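Local structure of xylose isomerase-like TIM barrel domain-containing protein (Thermus thermophilus, 3AYV) at residues A[132-137]-A[156-162]; A[52-58]-A[90-96]; A[136-141]-A[165-171]; A[141-147]-A[177-181]. The protein is of unknown function but binds zinc ions in a xylose isomerase-like TIM barrel and may take part in protection against oxidative stress. One frame throughout, in Å; residues are numbered along the deposited sequence.

Contact 1: A[132-137]-A[156-162]; sequences RLLLEN and ELGFCFD. With ZN (zinc ion), chain F; ZN (zinc ion), chain E.
D162 N donates to N137 OD1 at 2.8 Å, almost straight (176°). The donor lies in the carbonyl plane of the amide, on a lone pair. The other branch is held too, as N137 ND2 donates to D162 O at 3.0 Å. Two bonds to one residue fix the rotation of this buried amide. CG of N137 sits between its backbone N and carbonyl carbon (chi1 58°), which swings the amide over to D162. The F161 ring meets N137 OD1 with its edge.

Further back the strands run parallel. G158 N bonds to L133 O, L135 N to G158 O, and C160 N to L135 O. A weak bond from N137 N to C160 O follows. The R132 guanidinium lays one face over G158 N, while R132 NE makes a salt bridge with E184. L157 CD1 packs on L133 CG at 3.9 Å.

E136 OE2 and D162 OD2 each bind the zinc ion of chain F at 2.1 Å. E136 OE1 binds the zinc ion of chain E at 1.9 Å, so the carboxylate bridges two metals. H187 and E223 are further ligands of the first ion, H55 and H96 of the second; water 2 binds both. D162 OD1 takes a hydrogen bond from H165 N as an N-cap. The arrangement is a beta-alpha-beta unit of a TIM barrel, with metal ligands at the C-terminal ends of its strands.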
# COMPACT_ATOMS: atom_id res chain seq x y z
N ARG A 132 -3.82 4.87 -10.85
CA ARG A 132 -4.90 4.71 -9.88
C ARG A 132 -4.33 4.89 -8.46
O ARG A 132 -3.38 4.20 -8.09
CB ARG A 132 -5.48 3.30 -10.01
CG ARG A 132 -6.49 2.87 -8.95
CD ARG A 132 -7.77 3.74 -8.99
NE ARG A 132 -8.83 3.16 -8.17
CZ ARG A 132 -10.00 3.75 -7.93
NH1 ARG A 132 -10.24 4.94 -8.48
NH2 ARG A 132 -10.92 3.18 -7.16
N LEU A 133 -4.91 5.82 -7.68
CA LEU A 133 -4.38 6.16 -6.34
C LEU A 133 -5.10 5.34 -5.29
O LEU A 133 -6.33 5.25 -5.30
CB LEU A 133 -4.60 7.65 -6.04
CG LEU A 133 -3.83 8.32 -4.92
CD1 LEU A 133 -2.30 8.25 -5.17
CD2 LEU A 133 -4.26 9.78 -4.73
N LEU A 134 -4.34 4.76 -4.37
CA LEU A 134 -4.95 3.87 -3.37
C LEU A 134 -4.49 4.29 -1.99
O LEU A 134 -3.30 4.39 -1.74
CB LEU A 134 -4.55 2.41 -3.58
CG LEU A 134 -4.81 1.84 -4.98
CD1 LEU A 134 -4.07 0.53 -5.14
CD2 LEU A 134 -6.33 1.67 -5.16
N LEU A 135 -5.45 4.49 -1.10
CA LEU A 135 -5.14 4.77 0.31
C LEU A 135 -5.12 3.48 1.12
O LEU A 135 -6.08 2.70 1.08
CB LEU A 135 -6.22 5.74 0.86
CG LEU A 135 -6.23 6.11 2.35
CD1 LEU A 135 -4.87 6.66 2.76
CD2 LEU A 135 -7.33 7.13 2.56
N GLU A 136 -4.03 3.26 1.87
CA GLU A 136 -3.84 2.03 2.66
C GLU A 136 -4.11 2.34 4.14
O GLU A 136 -3.75 3.44 4.60
CB GLU A 136 -2.39 1.57 2.47
CG GLU A 136 -2.01 0.36 3.25
CD GLU A 136 -0.51 0.15 3.32
OE1 GLU A 136 0.26 0.76 2.56
OE2 GLU A 136 -0.08 -0.65 4.14
N ASN A 137 -4.76 1.43 4.87
CA ASN A 137 -4.92 1.65 6.32
C ASN A 137 -3.56 1.45 6.99
O ASN A 137 -2.79 0.55 6.62
CB ASN A 137 -5.96 0.70 6.94
CG ASN A 137 -5.62 -0.79 6.73
OD1 ASN A 137 -5.58 -1.26 5.59
ND2 ASN A 137 -5.37 -1.52 7.83
N GLU A 156 -12.81 8.06 -7.25
CA GLU A 156 -11.49 8.44 -7.79
C GLU A 156 -10.32 8.04 -6.87
O GLU A 156 -9.15 8.23 -7.22
CB GLU A 156 -11.44 9.96 -8.06
CG GLU A 156 -12.53 10.39 -9.07
CD GLU A 156 -12.34 9.66 -10.38
OE1 GLU A 156 -11.27 9.86 -11.01
OE2 GLU A 156 -13.22 8.86 -10.76
N LEU A 157 -10.67 7.55 -5.69
CA LEU A 157 -9.66 7.05 -4.74
C LEU A 157 -10.02 5.64 -4.32
O LEU A 157 -11.16 5.37 -3.89
CB LEU A 157 -9.64 7.96 -3.51
CG LEU A 157 -8.64 7.64 -2.42
CD1 LEU A 157 -7.21 7.76 -2.99
CD2 LEU A 157 -8.90 8.60 -1.24
N GLY A 158 -9.07 4.72 -4.43
CA GLY A 158 -9.35 3.34 -4.03
C GLY A 158 -8.76 3.07 -2.64
O GLY A 158 -8.11 3.94 -2.06
N PHE A 159 -8.99 1.85 -2.15
CA PHE A 159 -8.56 1.40 -0.83
C PHE A 159 -7.66 0.16 -0.95
O PHE A 159 -7.96 -0.77 -1.71
CB PHE A 159 -9.79 1.11 0.03
CG PHE A 159 -9.45 0.53 1.40
CD1 PHE A 159 -8.59 1.21 2.26
CD2 PHE A 159 -9.98 -0.71 1.80
CE1 PHE A 159 -8.24 0.67 3.52
CE2 PHE A 159 -9.66 -1.24 3.06
CZ PHE A 159 -8.78 -0.55 3.92
N CYS A 160 -6.54 0.18 -0.22
CA CYS A 160 -5.65 -0.96 -0.10
C CYS A 160 -5.74 -1.45 1.35
O CYS A 160 -5.45 -0.69 2.28
CB CYS A 160 -4.21 -0.53 -0.43
SG CYS A 160 -3.00 -1.87 -0.07
N PHE A 161 -6.14 -2.71 1.55
CA PHE A 161 -6.27 -3.25 2.89
C PHE A 161 -5.02 -4.01 3.29
O PHE A 161 -4.60 -4.95 2.60
CB PHE A 161 -7.49 -4.20 2.99
CG PHE A 161 -7.65 -4.88 4.35
CD1 PHE A 161 -7.54 -4.17 5.55
CD2 PHE A 161 -7.91 -6.26 4.41
CE1 PHE A 161 -7.71 -4.83 6.77
CE2 PHE A 161 -8.10 -6.91 5.62
CZ PHE A 161 -7.99 -6.20 6.81
N ASP A 162 -4.46 -3.61 4.43
CA ASP A 162 -3.38 -4.31 5.07
C ASP A 162 -3.88 -4.88 6.38
O ASP A 162 -4.07 -4.13 7.34
CB ASP A 162 -2.22 -3.35 5.32
CG ASP A 162 -0.98 -4.08 5.82
OD1 ASP A 162 -1.03 -4.81 6.82
OD2 ASP A 162 0.07 -3.94 5.19
ZN ZN F . 0.90 -2.51 3.87
ZN ZN E . 2.05 0.69 3.29
O HOH W 1 -7.17 7.39 -8.72
O HOH W 2 2.87 -1.22 2.94
O HOH W 3 3.94 0.43 4.84
O HOH W 4 2.92 -2.86 5.16

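Contact 2: A[52-58]-A[90-96]; sequences LSVHLPF and ADRAVFH. With ZN (zinc ion), chain E.
The rings of F58 and H96 meet obliquely, planes at 38°, with H96 CE1 over one face of F58. F58 CG lies between its backbone N and carbonyl carbon (chi1 66°), setting F58 CD1 3.6 Å from H96 CE1. F58 CB also sits over the H96 ring in a CH-pi contact, 4.1 Å from the ring centroid. L56 O lies at the edge of the F58 ring, and water 3 at the edge of the H96 ring. The H55 ring has V94 O over one face and H96 NE2 in plane at its edge. The two imidazoles are turned 77° from each other.

Both histidines point NE2 at the zinc ion of chain E, H55 at 2.3 Å and H96 at 2.4 Å. E136 is the third protein ligand. H55 ND1 donates to a lone pair of L56 O at 2.8 Å, in the plane of the ring. That bond and the metal together fix the ring's rotation.

Parallel pairing carries the rest: D91 N to L52 O, V54 N to R92 O, V94 N to V54 O and L56 N to V94 O. Water 5 joins P57 O to H96 N. A93 CB touches both V54 CG2 (3.6 Å) and L56 CD1 (3.9 Å).

Helix 68-87, the crossover between the strands, covers V54, L56 and A93 with A85, L78 and L82. Strand 52-55 bonds on to strand 25-29, and strand 92-96 to strand 132-136.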
# COMPACT_ATOMS: atom_id res chain seq x y z
N LEU A 52 3.36 -3.69 -12.58
CA LEU A 52 4.09 -2.89 -11.61
C LEU A 52 3.18 -1.83 -10.98
O LEU A 52 2.41 -1.15 -11.66
CB LEU A 52 5.32 -2.24 -12.25
CG LEU A 52 6.24 -1.39 -11.34
CD1 LEU A 52 7.67 -1.46 -11.80
CD2 LEU A 52 5.77 0.10 -11.21
N SER A 53 3.30 -1.71 -9.66
CA SER A 53 2.64 -0.65 -8.91
C SER A 53 3.73 -0.04 -8.03
O SER A 53 4.84 -0.56 -7.97
CB SER A 53 1.47 -1.19 -8.09
OG SER A 53 1.81 -2.36 -7.35
N VAL A 54 3.44 1.08 -7.37
CA VAL A 54 4.45 1.66 -6.48
C VAL A 54 3.85 1.93 -5.11
O VAL A 54 2.64 2.11 -4.97
CB VAL A 54 5.06 3.00 -7.00
CG1 VAL A 54 5.69 2.84 -8.40
CG2 VAL A 54 4.01 4.10 -7.00
N HIS A 55 4.72 1.94 -4.10
CA HIS A 55 4.35 2.50 -2.79
C HIS A 55 5.00 3.86 -2.68
O HIS A 55 6.22 4.00 -2.78
CB HIS A 55 4.86 1.59 -1.66
CG HIS A 55 4.19 1.84 -0.36
ND1 HIS A 55 4.16 3.08 0.25
CD2 HIS A 55 3.47 1.01 0.45
CE1 HIS A 55 3.46 3.01 1.37
NE2 HIS A 55 3.05 1.76 1.52
N LEU A 56 4.17 4.90 -2.55
CA LEU A 56 4.64 6.26 -2.44
C LEU A 56 5.35 6.46 -1.10
O LEU A 56 5.19 5.64 -0.21
CB LEU A 56 3.48 7.25 -2.60
CG LEU A 56 2.80 7.19 -3.98
CD1 LEU A 56 1.55 8.02 -3.98
CD2 LEU A 56 3.78 7.72 -5.07
N PRO A 57 6.21 7.48 -1.00
CA PRO A 57 6.88 7.74 0.29
C PRO A 57 5.85 7.90 1.41
O PRO A 57 4.70 8.34 1.15
CB PRO A 57 7.59 9.08 0.03
CG PRO A 57 7.90 9.01 -1.50
CD PRO A 57 6.64 8.43 -2.05
N PHE A 58 6.25 7.56 2.65
CA PHE A 58 5.35 7.71 3.78
C PHE A 58 6.04 8.04 5.11
O PHE A 58 5.39 8.57 6.01
CB PHE A 58 4.50 6.45 3.99
CG PHE A 58 5.30 5.25 4.39
CD1 PHE A 58 5.46 4.92 5.75
CD2 PHE A 58 5.91 4.44 3.43
CE1 PHE A 58 6.20 3.82 6.13
CE2 PHE A 58 6.67 3.32 3.80
CZ PHE A 58 6.82 3.01 5.15
N ALA A 90 3.51 2.42 -13.82
CA ALA A 90 2.72 1.83 -12.73
C ALA A 90 1.24 1.93 -13.00
O ALA A 90 0.76 2.95 -13.52
CB ALA A 90 3.05 2.54 -11.38
N ASP A 91 0.51 0.88 -12.64
CA ASP A 91 -0.95 0.94 -12.75
C ASP A 91 -1.56 1.62 -11.53
O ASP A 91 -2.55 2.35 -11.65
CB ASP A 91 -1.59 -0.44 -13.05
CG ASP A 91 -1.33 -1.50 -11.96
OD1 ASP A 91 -0.58 -1.27 -10.97
OD2 ASP A 91 -1.91 -2.61 -12.10
N ARG A 92 -0.92 1.42 -10.37
CA ARG A 92 -1.46 1.92 -9.09
C ARG A 92 -0.34 2.51 -8.23
O ARG A 92 0.84 2.13 -8.38
CB ARG A 92 -2.09 0.75 -8.33
CG ARG A 92 -3.32 0.16 -9.00
CD ARG A 92 -3.57 -1.30 -8.63
NE ARG A 92 -4.86 -1.71 -9.20
CZ ARG A 92 -5.71 -2.57 -8.65
NH1 ARG A 92 -5.44 -3.14 -7.48
NH2 ARG A 92 -6.85 -2.85 -9.27
N ALA A 93 -0.71 3.42 -7.32
CA ALA A 93 0.25 4.00 -6.37
C ALA A 93 -0.42 4.00 -5.03
O ALA A 93 -1.57 4.48 -4.89
CB ALA A 93 0.66 5.45 -6.77
N VAL A 94 0.28 3.49 -4.02
CA VAL A 94 -0.32 3.30 -2.69
C VAL A 94 0.30 4.31 -1.74
O VAL A 94 1.51 4.58 -1.82
CB VAL A 94 -0.02 1.88 -2.16
CG1 VAL A 94 -0.61 1.69 -0.76
CG2 VAL A 94 -0.59 0.80 -3.12
N PHE A 95 -0.51 4.85 -0.82
CA PHE A 95 -0.00 5.84 0.13
C PHE A 95 -0.76 5.67 1.45
O PHE A 95 -1.83 5.02 1.51
CB PHE A 95 -0.11 7.28 -0.43
CG PHE A 95 -1.52 7.81 -0.41
CD1 PHE A 95 -2.42 7.46 -1.42
CD2 PHE A 95 -1.95 8.66 0.62
CE1 PHE A 95 -3.73 7.92 -1.39
CE2 PHE A 95 -3.27 9.14 0.66
CZ PHE A 95 -4.17 8.77 -0.36
N HIS A 96 -0.18 6.21 2.53
CA HIS A 96 -0.81 6.16 3.85
C HIS A 96 -1.52 7.47 4.16
O HIS A 96 -1.19 8.50 3.56
CB HIS A 96 0.28 6.02 4.94
CG HIS A 96 0.98 4.70 4.92
ND1 HIS A 96 1.92 4.37 5.88
CD2 HIS A 96 0.87 3.63 4.11
CE1 HIS A 96 2.38 3.15 5.63
NE2 HIS A 96 1.77 2.69 4.56
ZN ZN E . 2.05 0.69 3.29
O HOH W 5 2.10 8.15 2.30
O HOH W 2 2.87 -1.22 2.94
O HOH W 3 3.94 0.43 4.84

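Contact 3: A[136-141]-A[165-171]; sequences ENSHEP and HARVFSR. With ZN (zinc ion), chain F; ZN (zinc ion), chain E; ZN (zinc ion), chain G.
P141 and S170 bring their backbones closest here, with CA atoms 4.0 Å apart, where the loop after strand 132-136 passes the chain around S170. R171 N donates to a lone pair of P141 O at 3.0 Å. S170 CB is pressed close to E140 O. S170 OG turns back on its own helix and bonds to A166 O at 2.6 Å.

At the other end of the loop, H165 ND1 donates to N137 O at 3.0 Å. H165 CG lies opposite its carbonyl carbon (chi1 -69°), which brings the ring to this oxygen. The bond runs in the plane of the imidazole and meets a lone pair of the carbonyl (N-H...O angle 163°). It orients the ring so that H165 NE2 can bind the zinc ion of chain G at 2.2 Å. D196 and H198 are the other protein ligands. H165 CE1 comes tight against E136 OE2, at 3.0 Å. This part of the TIM barrel lies on the side of the C-terminal strand ends, where the loops carry zinc ligands. Three zinc ions gathered there recall endonuclease IV, a member of the same superfamily.

Away from the metals, H139 lies over the F169 ring. H139 CE1 is above the ring centre and 3.6 Å from F169 CG, with the planes at 41°. V168 CG2 covers the opposite face of F169. S138 O meets the edge of that ring, and H139 ND1 is bonded to H101. Inside the loop, E140 OE1 accepts from S138 N with its syn lone pair, while E140 OE2 bonds to S97. P141 CB rests on R171 CG at 3.5 Å.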
# COMPACT_ATOMS: atom_id res chain seq x y z
N GLU A 136 -4.03 3.26 1.87
CA GLU A 136 -3.84 2.03 2.66
C GLU A 136 -4.11 2.34 4.14
O GLU A 136 -3.75 3.44 4.60
CB GLU A 136 -2.39 1.57 2.47
CG GLU A 136 -2.01 0.36 3.25
CD GLU A 136 -0.51 0.15 3.32
OE1 GLU A 136 0.26 0.76 2.56
OE2 GLU A 136 -0.08 -0.65 4.14
N ASN A 137 -4.76 1.43 4.87
CA ASN A 137 -4.92 1.65 6.32
C ASN A 137 -3.56 1.45 6.99
O ASN A 137 -2.79 0.55 6.62
CB ASN A 137 -5.96 0.70 6.94
CG ASN A 137 -5.62 -0.79 6.73
OD1 ASN A 137 -5.58 -1.26 5.59
ND2 ASN A 137 -5.37 -1.52 7.83
N SER A 138 -3.30 2.27 8.00
CA SER A 138 -2.08 2.20 8.80
C SER A 138 -2.46 2.21 10.28
O SER A 138 -2.71 1.15 10.85
CB SER A 138 -1.11 3.33 8.39
OG SER A 138 -1.70 4.62 8.50
N HIS A 139 -2.62 3.40 10.87
CA HIS A 139 -2.88 3.55 12.29
C HIS A 139 -4.30 3.97 12.63
O HIS A 139 -4.57 4.23 13.80
CB HIS A 139 -1.88 4.56 12.92
CG HIS A 139 -0.46 4.10 12.79
ND1 HIS A 139 0.11 3.22 13.68
CD2 HIS A 139 0.48 4.35 11.84
CE1 HIS A 139 1.35 2.96 13.30
NE2 HIS A 139 1.60 3.63 12.18
N GLU A 140 -5.21 4.01 11.64
CA GLU A 140 -6.60 4.42 11.93
C GLU A 140 -7.21 3.39 12.87
O GLU A 140 -7.01 2.19 12.68
CB GLU A 140 -7.47 4.55 10.66
CG GLU A 140 -6.99 5.62 9.65
CD GLU A 140 -5.84 5.14 8.78
OE1 GLU A 140 -5.42 3.96 8.88
OE2 GLU A 140 -5.32 5.95 7.99
N PRO A 141 -7.90 3.86 13.91
CA PRO A 141 -8.45 2.85 14.83
C PRO A 141 -9.61 2.02 14.24
O PRO A 141 -9.80 0.88 14.68
CB PRO A 141 -8.86 3.66 16.07
CG PRO A 141 -8.87 5.11 15.66
CD PRO A 141 -7.90 5.23 14.47
N HIS A 165 -1.74 -4.35 9.68
CA HIS A 165 -1.84 -3.02 10.26
C HIS A 165 -3.10 -2.91 11.09
O HIS A 165 -3.07 -2.32 12.16
CB HIS A 165 -1.84 -1.93 9.17
CG HIS A 165 -0.53 -1.79 8.47
ND1 HIS A 165 -0.36 -0.96 7.38
CD2 HIS A 165 0.68 -2.38 8.69
CE1 HIS A 165 0.89 -1.05 6.95
NE2 HIS A 165 1.54 -1.90 7.73
N ALA A 166 -4.22 -3.46 10.60
CA ALA A 166 -5.45 -3.45 11.40
C ALA A 166 -5.26 -4.21 12.73
O ALA A 166 -5.70 -3.77 13.79
CB ALA A 166 -6.62 -4.02 10.60
N ARG A 167 -4.58 -5.34 12.64
CA ARG A 167 -4.42 -6.21 13.81
C ARG A 167 -3.50 -5.60 14.84
O ARG A 167 -3.81 -5.65 16.04
CB ARG A 167 -3.85 -7.56 13.36
CG ARG A 167 -3.62 -8.59 14.51
CD ARG A 167 -4.88 -8.93 15.30
NE ARG A 167 -4.58 -9.97 16.30
CZ ARG A 167 -4.97 -11.24 16.22
NH1 ARG A 167 -5.70 -11.65 15.18
NH2 ARG A 167 -4.64 -12.11 17.18
N VAL A 168 -2.38 -5.02 14.41
CA VAL A 168 -1.41 -4.53 15.39
C VAL A 168 -1.53 -3.04 15.73
O VAL A 168 -1.14 -2.64 16.83
CB VAL A 168 0.05 -4.91 15.06
CG1 VAL A 168 0.16 -6.44 14.75
CG2 VAL A 168 0.60 -4.10 13.91
N PHE A 169 -2.10 -2.23 14.84
CA PHE A 169 -2.13 -0.78 15.09
C PHE A 169 -3.52 -0.18 15.41
O PHE A 169 -3.60 0.91 16.00
CB PHE A 169 -1.50 -0.01 13.92
CG PHE A 169 -0.06 -0.34 13.65
CD1 PHE A 169 0.87 -0.42 14.69
CD2 PHE A 169 0.37 -0.59 12.35
CE1 PHE A 169 2.22 -0.71 14.44
CE2 PHE A 169 1.73 -0.87 12.08
CZ PHE A 169 2.64 -0.93 13.14
N SER A 170 -4.60 -0.86 15.03
CA SER A 170 -5.96 -0.30 15.10
C SER A 170 -6.69 -0.85 16.34
O SER A 170 -6.13 -1.69 17.06
CB SER A 170 -6.76 -0.62 13.82
OG SER A 170 -7.48 -1.85 13.93
N ARG A 171 -7.92 -0.39 16.58
CA ARG A 171 -8.80 -0.97 17.61
C ARG A 171 -9.84 -1.90 17.00
O ARG A 171 -10.81 -2.30 17.66
CB ARG A 171 -9.52 0.15 18.39
CG ARG A 171 -8.66 1.35 18.68
CD ARG A 171 -7.73 1.12 19.86
NE ARG A 171 -6.67 2.14 19.87
CZ ARG A 171 -5.48 2.00 20.44
NH1 ARG A 171 -5.15 0.86 21.07
NH2 ARG A 171 -4.59 2.99 20.34
ZN ZN F . 0.90 -2.51 3.87
ZN ZN E . 2.05 0.69 3.29
ZN ZN G . 3.40 -3.08 7.28
O HOH W 6 -3.56 3.62 16.30
O HOH W 2 2.87 -1.22 2.94
O HOH W 3 3.94 0.43 4.84
O HOH W 4 2.92 -2.86 5.16
O HOH W 7 2.06 -5.05 7.09
O HOH W 8 4.68 -1.32 7.38

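Contact 4: A[141-147]-A[177-181]; sequences PHPEALR and PWLAL
P143 packs on W178, joining the loop after strand 132-136 to the short helix 176-179 at the C-terminal side of the TIM barrel. The 3-10 turn 143-145 precedes helix 147-153.

P143 CD stands in CH-pi contact over the centre of the six-membered ring of W178, 3.6 Å from the centroid and 8° off the normal. The pyrrolidine lies nearly flat on the indole face, with N, CA, CB and CD all close to it. L146 CD1 meets the edge of the same indole. W178 NE1 bonds to T172 O, and the ring also meets that of F161.

Apolar contacts lie beside this pair. P143 CG touches P177 CB at 3.6 Å, and P143 CB touches L181 CD1 at 3.7 Å. L146 CB reaches the same methyl at 4.0 Å. The other methyl, L181 CD2, lies over one face of the R147 guanidinium.

Bonds within the turn hold it. P143 O accepts from both L146 N and R147 N. The side-chain atom H142 ND1 accepts from E144 N at 2.9 Å.

Polar contacts across the segments are weak. The R147 chain bends at its third torsion (chi3 -82°), bringing the guanidinium back along L181 to the A180 carbonyl. Water 9 bonds firmly to P177 O but weakly to R147 NH2. R147 NH2 makes a weak bond to A180 O at 3.2 Å, with the oxygen at the edge of the guanidinium.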
# COMPACT_ATOMS: atom_id res chain seq x y z
N PRO A 141 -7.90 3.86 13.91
CA PRO A 141 -8.45 2.85 14.83
C PRO A 141 -9.61 2.02 14.24
O PRO A 141 -9.80 0.88 14.68
CB PRO A 141 -8.86 3.66 16.07
CG PRO A 141 -8.87 5.11 15.66
CD PRO A 141 -7.90 5.23 14.47
N HIS A 142 -10.32 2.55 13.24
CA HIS A 142 -11.53 1.92 12.70
C HIS A 142 -11.73 2.44 11.27
O HIS A 142 -11.38 3.59 10.97
CB HIS A 142 -12.76 2.28 13.58
CG HIS A 142 -14.02 1.57 13.20
ND1 HIS A 142 -14.81 1.95 12.13
CD2 HIS A 142 -14.64 0.50 13.76
CE1 HIS A 142 -15.84 1.13 12.03
NE2 HIS A 142 -15.77 0.24 13.01
N PRO A 143 -12.26 1.58 10.37
CA PRO A 143 -12.42 1.92 8.95
C PRO A 143 -13.36 3.11 8.72
O PRO A 143 -13.30 3.73 7.65
CB PRO A 143 -12.98 0.63 8.32
CG PRO A 143 -13.50 -0.18 9.48
CD PRO A 143 -12.61 0.17 10.64
N GLU A 144 -14.19 3.44 9.71
CA GLU A 144 -15.08 4.61 9.60
C GLU A 144 -14.33 5.92 9.35
O GLU A 144 -14.92 6.86 8.81
CB GLU A 144 -15.97 4.76 10.84
CG GLU A 144 -15.15 5.25 12.02
CD GLU A 144 -15.89 5.30 13.33
OE1 GLU A 144 -17.11 5.01 13.34
OE2 GLU A 144 -15.24 5.65 14.35
N ALA A 145 -13.05 6.02 9.74
CA ALA A 145 -12.31 7.24 9.49
C ALA A 145 -11.79 7.33 8.05
O ALA A 145 -11.42 8.41 7.58
CB ALA A 145 -11.16 7.39 10.46
N LEU A 146 -11.77 6.19 7.36
CA LEU A 146 -11.35 6.17 5.95
C LEU A 146 -12.55 6.29 5.01
O LEU A 146 -12.44 6.83 3.91
CB LEU A 146 -10.58 4.87 5.62
CG LEU A 146 -9.24 4.80 6.38
CD1 LEU A 146 -8.52 3.54 5.96
CD2 LEU A 146 -8.35 6.09 6.21
N ARG A 147 -13.68 5.75 5.43
CA ARG A 147 -14.88 5.76 4.58
C ARG A 147 -15.23 7.16 4.00
O ARG A 147 -15.49 7.27 2.80
CB ARG A 147 -16.07 5.13 5.33
CG ARG A 147 -17.26 4.82 4.42
CD ARG A 147 -18.35 4.10 5.18
NE ARG A 147 -18.08 2.66 5.29
CZ ARG A 147 -18.36 1.77 4.34
NH1 ARG A 147 -18.90 2.17 3.19
NH2 ARG A 147 -18.09 0.48 4.53
N PRO A 177 -14.81 -5.42 9.13
CA PRO A 177 -15.14 -4.00 8.96
C PRO A 177 -14.28 -3.31 7.88
O PRO A 177 -14.77 -2.40 7.18
CB PRO A 177 -14.87 -3.42 10.35
CG PRO A 177 -15.18 -4.57 11.28
CD PRO A 177 -14.66 -5.79 10.55
N TRP A 178 -13.02 -3.74 7.75
CA TRP A 178 -12.12 -3.17 6.75
C TRP A 178 -12.44 -3.67 5.36
O TRP A 178 -12.42 -2.90 4.39
CB TRP A 178 -10.65 -3.46 7.08
CG TRP A 178 -10.24 -3.01 8.45
CD1 TRP A 178 -10.24 -3.78 9.59
CD2 TRP A 178 -9.74 -1.72 8.84
NE1 TRP A 178 -9.80 -3.03 10.67
CE2 TRP A 178 -9.48 -1.77 10.24
CE3 TRP A 178 -9.48 -0.52 8.14
CZ2 TRP A 178 -8.99 -0.67 10.97
CZ3 TRP A 178 -9.01 0.60 8.87
CH2 TRP A 178 -8.75 0.50 10.28
N LEU A 179 -12.71 -4.96 5.25
CA LEU A 179 -13.16 -5.54 3.98
C LEU A 179 -14.43 -4.87 3.43
O LEU A 179 -14.63 -4.83 2.22
CB LEU A 179 -13.40 -7.04 4.18
CG LEU A 179 -12.08 -7.80 4.41
CD1 LEU A 179 -12.33 -9.27 4.81
CD2 LEU A 179 -11.20 -7.71 3.19
N ALA A 180 -15.25 -4.35 4.33
CA ALA A 180 -16.48 -3.64 3.94
C ALA A 180 -16.21 -2.36 3.13
O ALA A 180 -17.12 -1.82 2.48
CB ALA A 180 -17.37 -3.35 5.17
N LEU A 181 -14.96 -1.90 3.13
CA LEU A 181 -14.57 -0.72 2.34
C LEU A 181 -14.26 -1.10 0.90
O LEU A 181 -13.88 -0.26 0.09
CB LEU A 181 -13.34 -0.04 2.95
CG LEU A 181 -13.49 0.67 4.30
CD1 LEU A 181 -12.14 1.27 4.73
CD2 LEU A 181 -14.54 1.77 4.24
O HOH W 9 -16.81 -0.67 7.57

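Along the chain contact 2 closes before the others open. Contacts 1 and 3 both begin at strand 132-136 and share E136 and N137. Contacts 3 and 4 share P141, and the segments of contact 4 alternate along the chain with those of contacts 1 and 3. Contacts 1 and 2 are pairs of the eight-stranded barrel, with centres about 9 Å apart, and strand 92-96 bonds directly to strand 132-136 between them. Between centres, contact 3 lies about 14 Å from contact 1; contact 4 lies about 10 Å from contact 3 and about 12 Å from contact 1. Contacts 1, 2 and 3 supply ligands to one zinc cluster. W178 of contact 4 packs against both contact 1 and contact 3.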